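PDB 5OCR: kappa-carrageenase from Zobellia galactanivorans, which probably hydrolyses kappa-carrageenan, a sulfated red-algal galactan, through the glycoside hydrolase family 16 domain that makes up this part of the protein. Local coordinates for residues D155-A166 against Q186-S197. Numbering follows the deposited sequence.
Sequences DDIYDMDLNLHA and QLNKWRAPWDPS. Unlike the reference sequence in segment 186-197: Trp194 (reference Met). Residue 193 of segment 186-197 comes from a tag, linker or insertion.
The guanidinium of Arg191 carries Tyr158 CB over the centre of one face, 3.6 Å above its plane. Two carboxylates meet it at the edge. The Tyr158 ring has Ile157 CG2 over one face and Trp194 O at its edge, 3.3 Å from CD1. On the other side of the strands, the Trp190 ring has Ala192 N over one face. Met160 SD meets its edge 3.7 Å from CE3, a Met-aromatic contact. The bent end of Met160 puts CE beside Ala192, Trp194 and Pro196. Arg191 grips Asp156 end-on: NH2 reaches the syn lone pair of OD1 at 2.9 Å, nearly in the guanidinium plane, while NH1 reaches OD2 at a tilt. Asp159 OD1 adds a salt bridge to NH1 whose hydrogen bond is weak (141°). An extended side chain, with CG anti to the backbone N (chi1 -172°), carries the Arg191 head out to this turn. An alanine in place of Asp156 would probably leave Arg191 with the Asp159 salt bridge and the Tyr158 N-H without its Asx-turn acceptor. Lys189 NZ forms salt bridges with Asp155 OD2 and Asp161 OD1, each at 2.9 Å, and with Asp148. Asp161 OD2 accepts from Gln146. Pairing continues past the strands through Asn188 and Gln186, whose side-chain amides donate to Leu162 O and Leu164 O. Asp159 and Asp161 share the Lys189/Arg191 face of jellyroll strand 189-191; Asp155 and Asp156 join from the preceding loop and turn. These carboxylates probably keep both cations charged and fix the Asp156-Asp159 turn against the strand.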
ATOM      1  N   ASP A 155     -13.281   9.415  -8.513  1.00 27.40           N
ATOM      2  CA  ASP A 155     -13.137   8.013  -8.843  1.00 25.06           C
ATOM      3  C   ASP A 155     -14.236   7.172  -8.175  1.00 25.20           C
ATOM      4  O   ASP A 155     -14.845   7.554  -7.172  1.00 25.25           O
ATOM      5  CB  ASP A 155     -11.782   7.496  -8.344  1.00 24.44           C
ATOM      6  CG  ASP A 155     -10.588   7.984  -9.215  1.00 25.47           C
ATOM      7  OD1 ASP A 155     -10.769   8.632 -10.320  1.00 25.89           O
ATOM      8  OD2 ASP A 155      -9.434   7.642  -8.839  1.00 24.19           O
ATOM      9  N   ASP A 156     -14.427   5.964  -8.719  1.00 24.99           N
ATOM     10  CA  ASP A 156     -15.364   4.983  -8.134  1.00 25.07           C
ATOM     11  C   ASP A 156     -14.572   3.688  -7.942  1.00 23.92           C
ATOM     12  O   ASP A 156     -13.333   3.694  -7.977  1.00 24.04           O
ATOM     13  CB  ASP A 156     -16.615   4.732  -9.015  1.00 26.54           C
ATOM     14  CG  ASP A 156     -16.272   4.222 -10.439  1.00 28.69           C
ATOM     15  OD1 ASP A 156     -17.094   4.341 -11.396  1.00 28.61           O
ATOM     16  OD2 ASP A 156     -15.183   3.636 -10.649  1.00 25.76           O
ATOM     17  N   ILE A 157     -15.296   2.624  -7.613  1.00 24.11           N
ATOM     18  CA  ILE A 157     -14.667   1.372  -7.198  1.00 23.00           C
ATOM     19  C   ILE A 157     -13.748   0.747  -8.326  1.00 21.93           C
ATOM     20  O   ILE A 157     -12.838   0.001  -8.034  1.00 21.67           O
ATOM     21  CB  ILE A 157     -15.740   0.384  -6.755  1.00 24.76           C
ATOM     22  CG1 ILE A 157     -15.057  -0.745  -5.962  1.00 25.26           C
ATOM     23  CG2 ILE A 157     -16.406  -0.268  -7.954  1.00 23.54           C
ATOM     24  CD1 ILE A 157     -15.676  -1.174  -4.646  1.00 30.11           C
ATOM     25  N   TYR A 158     -13.987   1.074  -9.589  1.00 20.74           N
ATOM     26  CA  TYR A 158     -13.194   0.473 -10.680  1.00 21.18           C
ATOM     27  C   TYR A 158     -11.822   1.157 -10.877  1.00 20.18           C
ATOM     28  O   TYR A 158     -10.949   0.639 -11.594  1.00 20.80           O
ATOM     29  CB  TYR A 158     -13.991   0.636 -11.965  1.00 21.03           C
ATOM     30  CG  TYR A 158     -15.257  -0.210 -11.934  1.00 22.22           C
ATOM     31  CD1 TYR A 158     -15.199  -1.592 -12.238  1.00 22.03           C
ATOM     32  CD2 TYR A 158     -16.489   0.357 -11.624  1.00 23.81           C
ATOM     33  CE1 TYR A 158     -16.375  -2.361 -12.230  1.00 24.06           C
ATOM     34  CE2 TYR A 158     -17.663  -0.444 -11.577  1.00 24.66           C
ATOM     35  CZ  TYR A 158     -17.572  -1.762 -11.877  1.00 25.64           C
ATOM     36  OH  TYR A 158     -18.742  -2.539 -11.901  1.00 28.24           O
ATOM     37  N   ASP A 159     -11.695   2.359 -10.306  1.00 20.78           N
ATOM     38  CA  ASP A 159     -10.452   3.142 -10.468  1.00 20.30           C
ATOM     39  C   ASP A 159      -9.425   2.719  -9.407  1.00 20.08           C
ATOM     40  O   ASP A 159      -9.774   2.572  -8.228  1.00 21.11           O
ATOM     41  CB  ASP A 159     -10.751   4.636 -10.301  1.00 22.00           C
ATOM     42  CG  ASP A 159     -11.737   5.139 -11.412  1.00 22.76           C
ATOM     43  OD1 ASP A 159     -11.483   4.892 -12.607  1.00 24.65           O
ATOM     44  OD2 ASP A 159     -12.769   5.792 -11.099  1.00 25.52           O
ATOM     45  N   MET A 160      -8.165   2.645  -9.845  1.00 19.51           N
ATOM     46  CA  MET A 160      -7.074   2.468  -8.861  1.00 19.69           C
ATOM     47  C   MET A 160      -5.936   3.416  -9.072  1.00 19.80           C
ATOM     48  O   MET A 160      -5.788   4.016 -10.130  1.00 18.94           O
ATOM     49  CB  MET A 160      -6.611   0.998  -8.815  1.00 20.38           C
ATOM     50  CG  MET A 160      -5.910   0.618 -10.104  1.00 19.94           C
ATOM     51  SD  MET A 160      -5.819  -1.217 -10.223  1.00 22.94           S
ATOM     52  CE  MET A 160      -7.495  -1.800 -10.302  1.00 21.25           C
ATOM     53  N   ASP A 161      -5.135   3.563  -8.020  1.00 19.05           N
ATOM     54  CA  ASP A 161      -4.012   4.497  -8.062  1.00 19.66           C
ATOM     55  C   ASP A 161      -2.731   3.735  -7.845  1.00 18.12           C
ATOM     56  O   ASP A 161      -2.699   2.751  -7.101  1.00 18.35           O
ATOM     57  CB  ASP A 161      -4.167   5.468  -6.907  1.00 21.50           C
ATOM     58  CG  ASP A 161      -5.485   6.260  -7.023  1.00 23.57           C
ATOM     59  OD1 ASP A 161      -5.658   6.870  -8.092  1.00 24.51           O
ATOM     60  OD2 ASP A 161      -6.360   6.199  -6.111  1.00 25.89           O
ATOM     61  N   LEU A 162      -1.688   4.181  -8.533  1.00 18.14           N
ATOM     62  CA  LEU A 162      -0.437   3.470  -8.584  1.00 17.00           C
ATOM     63  C   LEU A 162       0.653   4.539  -8.450  1.00 17.84           C
ATOM     64  O   LEU A 162       1.515   4.647  -9.300  1.00 19.04           O
ATOM     65  CB  LEU A 162      -0.267   2.569  -9.831  1.00 16.99           C
ATOM     66  CG  LEU A 162      -1.501   1.718 -10.209  1.00 17.11           C
ATOM     67  CD1 LEU A 162      -2.393   2.448 -11.236  1.00 18.00           C
ATOM     68  CD2 LEU A 162      -0.971   0.475 -10.905  1.00 18.00           C
ATOM     69  N   ASN A 163       0.726   5.250  -7.315  1.00 17.57           N
ATOM     70  CA  ASN A 163       1.483   6.514  -7.266  1.00 17.14           C
ATOM     71  C   ASN A 163       2.858   6.426  -6.629  1.00 17.27           C
ATOM     72  O   ASN A 163       3.117   5.443  -5.974  1.00 17.96           O
ATOM     73  CB  ASN A 163       0.707   7.484  -6.359  1.00 17.83           C
ATOM     74  CG  ASN A 163      -0.593   7.878  -7.002  1.00 19.10           C
ATOM     75  OD1 ASN A 163      -0.692   7.902  -8.223  1.00 20.08           O
ATOM     76  ND2 ASN A 163      -1.544   8.297  -6.221  1.00 19.70           N
ATOM     77  N   LEU A 164       3.720   7.387  -6.961  1.00 16.49           N
ATOM     78  CA  LEU A 164       5.006   7.508  -6.270  1.00 16.75           C
ATOM     79  C   LEU A 164       4.991   8.685  -5.304  1.00 17.45           C
ATOM     80  O   LEU A 164       4.381   9.713  -5.591  1.00 17.48           O
ATOM     81  CB  LEU A 164       6.092   7.882  -7.266  1.00 16.44           C
ATOM     82  CG  LEU A 164       6.327   6.777  -8.313  1.00 17.19           C
ATOM     83  CD1 LEU A 164       7.154   7.289  -9.506  1.00 17.74           C
ATOM     84  CD2 LEU A 164       6.847   5.495  -7.737  1.00 17.72           C
ATOM     85  N   HIS A 165       5.733   8.560  -4.199  1.00 17.35           N
ATOM     86  CA  HIS A 165       5.777   9.660  -3.199  1.00 18.84           C
ATOM     87  C   HIS A 165       7.226   9.745  -2.777  1.00 18.91           C
ATOM     88  O   HIS A 165       7.920   8.744  -2.702  1.00 17.92           O
ATOM     89  CB  HIS A 165       4.979   9.349  -1.938  1.00 19.47           C
ATOM     90  CG  HIS A 165       3.521   9.104  -2.163  1.00 20.53           C
ATOM     91  ND1 HIS A 165       2.560  10.045  -1.857  1.00 20.69           N
ATOM     92  CD2 HIS A 165       2.849   7.993  -2.683  1.00 21.05           C
ATOM     93  CE1 HIS A 165       1.346   9.544  -2.169  1.00 21.32           C
ATOM     94  NE2 HIS A 165       1.532   8.275  -2.664  1.00 21.90           N
ATOM     95  N   ALA A 166       7.693  10.970  -2.544  1.00 19.07           N
ATOM     96  CA  ALA A 166       9.020  11.118  -1.919  1.00 19.42           C
ATOM     97  C   ALA A 166       9.118  12.361  -1.049  1.00 19.72           C
ATOM     98  O   ALA A 166       8.347  13.252  -1.140  1.00 18.66           O
ATOM     99  CB  ALA A 166      10.103  11.224  -3.004  1.00 19.30           C
ATOM    100  N   GLN A 186       4.804  11.377 -11.127  1.00 21.61           N
ATOM    101  CA  GLN A 186       4.466  10.594  -9.947  1.00 20.00           C
ATOM    102  C   GLN A 186       3.065  10.035  -9.848  1.00 19.61           C
ATOM    103  O   GLN A 186       2.819   9.239  -8.995  1.00 21.68           O
ATOM    104  CB  GLN A 186       4.808  11.325  -8.663  1.00 20.95           C
ATOM    105  CG  GLN A 186       6.295  11.630  -8.533  1.00 22.33           C
ATOM    106  CD  GLN A 186       6.640  12.387  -7.322  1.00 22.35           C
ATOM    107  OE1 GLN A 186       7.507  13.273  -7.384  1.00 23.48           O
ATOM    108  NE2 GLN A 186       5.964  12.100  -6.203  1.00 20.48           N
ATOM    109  N   LEU A 187       2.126  10.489 -10.648  1.00 18.95           N
ATOM    110  CA  LEU A 187       0.710  10.041 -10.483  1.00 19.21           C
ATOM    111  C   LEU A 187       0.389   9.036 -11.566  1.00 19.47           C
ATOM    112  O   LEU A 187       0.492   9.376 -12.763  1.00 19.81           O
ATOM    113  CB  LEU A 187      -0.246  11.264 -10.588  1.00 20.95           C
ATOM    114  CG  LEU A 187      -1.724  10.996 -10.264  1.00 21.35           C
ATOM    115  CD1 LEU A 187      -2.327  12.156  -9.441  1.00 24.25           C
ATOM    116  CD2 LEU A 187      -2.567  10.822 -11.565  1.00 22.82           C
ATOM    117  N   ASN A 188      -0.156   7.870 -11.162  1.00 19.22           N
ATOM    118  CA  ASN A 188      -0.730   6.966 -12.122  1.00 19.80           C
ATOM    119  C   ASN A 188      -2.133   6.567 -11.701  1.00 19.28           C
ATOM    120  O   ASN A 188      -2.368   6.206 -10.562  1.00 19.43           O
ATOM    121  CB  ASN A 188       0.112   5.669 -12.166  1.00 20.56           C
ATOM    122  CG  ASN A 188       1.457   5.889 -12.754  1.00 21.38           C
ATOM    123  OD1 ASN A 188       1.615   6.441 -13.845  1.00 20.50           O
ATOM    124  ND2 ASN A 188       2.470   5.504 -12.002  1.00 19.92           N
ATOM    125  N   LYS A 189      -3.067   6.556 -12.648  1.00 19.36           N
ATOM    126  CA  LYS A 189      -4.438   6.090 -12.394  1.00 19.85           C
ATOM    127  C   LYS A 189      -4.711   5.038 -13.477  1.00 20.96           C
ATOM    128  O   LYS A 189      -4.201   5.144 -14.639  1.00 20.94           O
ATOM    129  CB  LYS A 189      -5.398   7.285 -12.540  1.00 21.99           C
ATOM    130  CG  LYS A 189      -5.326   8.181 -11.296  1.00 22.74           C
ATOM    131  CD  LYS A 189      -6.398   9.273 -11.317  1.00 26.40           C
ATOM    132  CE  LYS A 189      -6.427  10.065 -10.008  1.00 24.07           C
ATOM    133  NZ  LYS A 189      -7.070   9.267  -8.898  1.00 24.77           N
ATOM    134  N   TRP A 190      -5.429   3.979 -13.108  1.00 20.16           N
ATOM    135  CA  TRP A 190      -5.888   3.015 -14.119  1.00 20.10           C
ATOM    136  C   TRP A 190      -7.256   2.566 -13.768  1.00 19.19           C
ATOM    137  O   TRP A 190      -7.547   2.341 -12.604  1.00 19.39           O
ATOM    138  CB  TRP A 190      -4.933   1.819 -14.187  1.00 21.10           C
ATOM    139  CG  TRP A 190      -5.270   0.819 -15.257  1.00 21.60           C
ATOM    140  CD1 TRP A 190      -5.063   0.893 -16.629  1.00 22.30           C
ATOM    141  CD2 TRP A 190      -5.887  -0.474 -15.045  1.00 21.62           C
ATOM    142  NE1 TRP A 190      -5.507  -0.278 -17.247  1.00 24.07           N
ATOM    143  CE2 TRP A 190      -6.013  -1.113 -16.377  1.00 23.11           C
ATOM    144  CE3 TRP A 190      -6.279  -1.191 -13.898  1.00 21.62           C
ATOM    145  CZ2 TRP A 190      -6.555  -2.390 -16.532  1.00 23.83           C
ATOM    146  CZ3 TRP A 190      -6.799  -2.477 -14.084  1.00 22.31           C
ATOM    147  CH2 TRP A 190      -6.905  -3.057 -15.365  1.00 22.24           C
ATOM    148  N   ARG A 191      -8.154   2.466 -14.775  1.00 18.69           N
ATOM    149  CA  ARG A 191      -9.488   1.938 -14.606  1.00 18.95           C
ATOM    150  C   ARG A 191      -9.646   0.496 -15.058  1.00 19.25           C
ATOM    151  O   ARG A 191      -9.344   0.139 -16.263  1.00 19.46           O
ATOM    152  CB  ARG A 191     -10.532   2.880 -15.296  1.00 19.39           C
ATOM    153  CG  ARG A 191     -11.923   2.415 -14.923  1.00 19.80           C
ATOM    154  CD  ARG A 191     -12.925   3.405 -15.683  1.00 20.31           C
ATOM    155  NE  ARG A 191     -14.304   3.074 -15.274  1.00 21.34           N
ATOM    156  CZ  ARG A 191     -14.876   3.473 -14.121  1.00 22.42           C
ATOM    157  NH1 ARG A 191     -14.147   4.218 -13.254  1.00 22.21           N
ATOM    158  NH2 ARG A 191     -16.139   3.097 -13.788  1.00 22.23           N
ATOM    159  N   ALA A 192     -10.097  -0.390 -14.133  1.00 19.33           N
ATOM    160  CA  ALA A 192     -10.165  -1.839 -14.422  1.00 19.31           C
ATOM    161  C   ALA A 192     -11.508  -2.133 -15.113  1.00 21.01           C
ATOM    162  O   ALA A 192     -12.488  -1.371 -14.895  1.00 20.58           O
ATOM    163  CB  ALA A 192     -10.084  -2.598 -13.073  1.00 20.30           C
ATOM    164  N   PRO A 193     -11.551  -3.225 -15.882  1.00 22.13           N
ATOM    165  CA  PRO A 193     -12.863  -3.627 -16.450  1.00 22.08           C
ATOM    166  C   PRO A 193     -13.644  -4.519 -15.466  1.00 24.24           C
ATOM    167  O   PRO A 193     -14.751  -5.022 -15.798  1.00 25.88           O
ATOM    168  CB  PRO A 193     -12.439  -4.363 -17.737  1.00 22.57           C
ATOM    169  CG  PRO A 193     -11.146  -5.060 -17.317  1.00 23.36           C
ATOM    170  CD  PRO A 193     -10.436  -3.991 -16.482  1.00 22.10           C
ATOM    171  N   TRP A 194     -13.139  -4.741 -14.249  1.00 21.86           N
ATOM    172  CA  TRP A 194     -13.776  -5.603 -13.217  1.00 21.62           C
ATOM    173  C   TRP A 194     -13.660  -4.890 -11.889  1.00 21.26           C
ATOM    174  O   TRP A 194     -12.876  -3.946 -11.756  1.00 20.61           O
ATOM    175  CB  TRP A 194     -13.025  -6.979 -13.130  1.00 20.98           C
ATOM    176  CG  TRP A 194     -11.570  -6.895 -13.544  1.00 20.70           C
ATOM    177  CD1 TRP A 194     -10.949  -7.340 -14.718  1.00 21.57           C
ATOM    178  CD2 TRP A 194     -10.467  -6.376 -12.710  1.00 20.19           C
ATOM    179  NE1 TRP A 194      -9.598  -7.103 -14.691  1.00 21.33           N
ATOM    180  CE2 TRP A 194      -9.249  -6.515 -13.500  1.00 21.16           C
ATOM    181  CE3 TRP A 194     -10.390  -5.851 -11.438  1.00 20.38           C
ATOM    182  CZ2 TRP A 194      -7.995  -6.120 -12.988  1.00 20.61           C
ATOM    183  CZ3 TRP A 194      -9.151  -5.403 -10.959  1.00 19.09           C
ATOM    184  CH2 TRP A 194      -7.986  -5.567 -11.703  1.00 20.00           C
ATOM    185  N   ASP A 195     -14.500  -5.292 -10.924  1.00 22.37           N
ATOM    186  CA  ASP A 195     -14.525  -4.648  -9.628  1.00 20.96           C
ATOM    187  C   ASP A 195     -13.391  -5.299  -8.796  1.00 21.04           C
ATOM    188  O   ASP A 195     -13.486  -6.469  -8.473  1.00 21.48           O
ATOM    189  CB  ASP A 195     -15.922  -4.996  -9.028  1.00 22.70           C
ATOM    190  CG  ASP A 195     -16.080  -4.492  -7.612  1.00 24.49           C
ATOM    191  OD1 ASP A 195     -15.060  -4.185  -6.914  1.00 23.28           O
ATOM    192  OD2 ASP A 195     -17.245  -4.459  -7.136  1.00 25.98           O
ATOM    193  N   PRO A 196     -12.325  -4.535  -8.414  1.00 20.21           N
ATOM    194  CA  PRO A 196     -11.174  -5.072  -7.654  1.00 20.02           C
ATOM    195  C   PRO A 196     -11.547  -5.609  -6.287  1.00 20.18           C
ATOM    196  O   PRO A 196     -10.747  -6.373  -5.706  1.00 21.01           O
ATOM    197  CB  PRO A 196     -10.177  -3.853  -7.498  1.00 19.73           C
ATOM    198  CG  PRO A 196     -10.674  -2.901  -8.604  1.00 20.53           C
ATOM    199  CD  PRO A 196     -12.212  -3.063  -8.624  1.00 20.78           C
ATOM    200  N   SER A 197     -12.700  -5.235  -5.742  1.00 20.79           N
ATOM    201  CA  SER A 197     -13.120  -5.694  -4.444  1.00 21.79           C
ATOM    202  C   SER A 197     -13.729  -7.087  -4.525  1.00 22.26           C
ATOM    203  O   SER A 197     -13.992  -7.632  -3.477  1.00 25.18           O
ATOM    204  CB  SER A 197     -14.128  -4.695  -3.811  1.00 21.98           C
ATOM    205  OG  SER A 197     -15.452  -4.773  -4.382  1.00 24.02           O
TER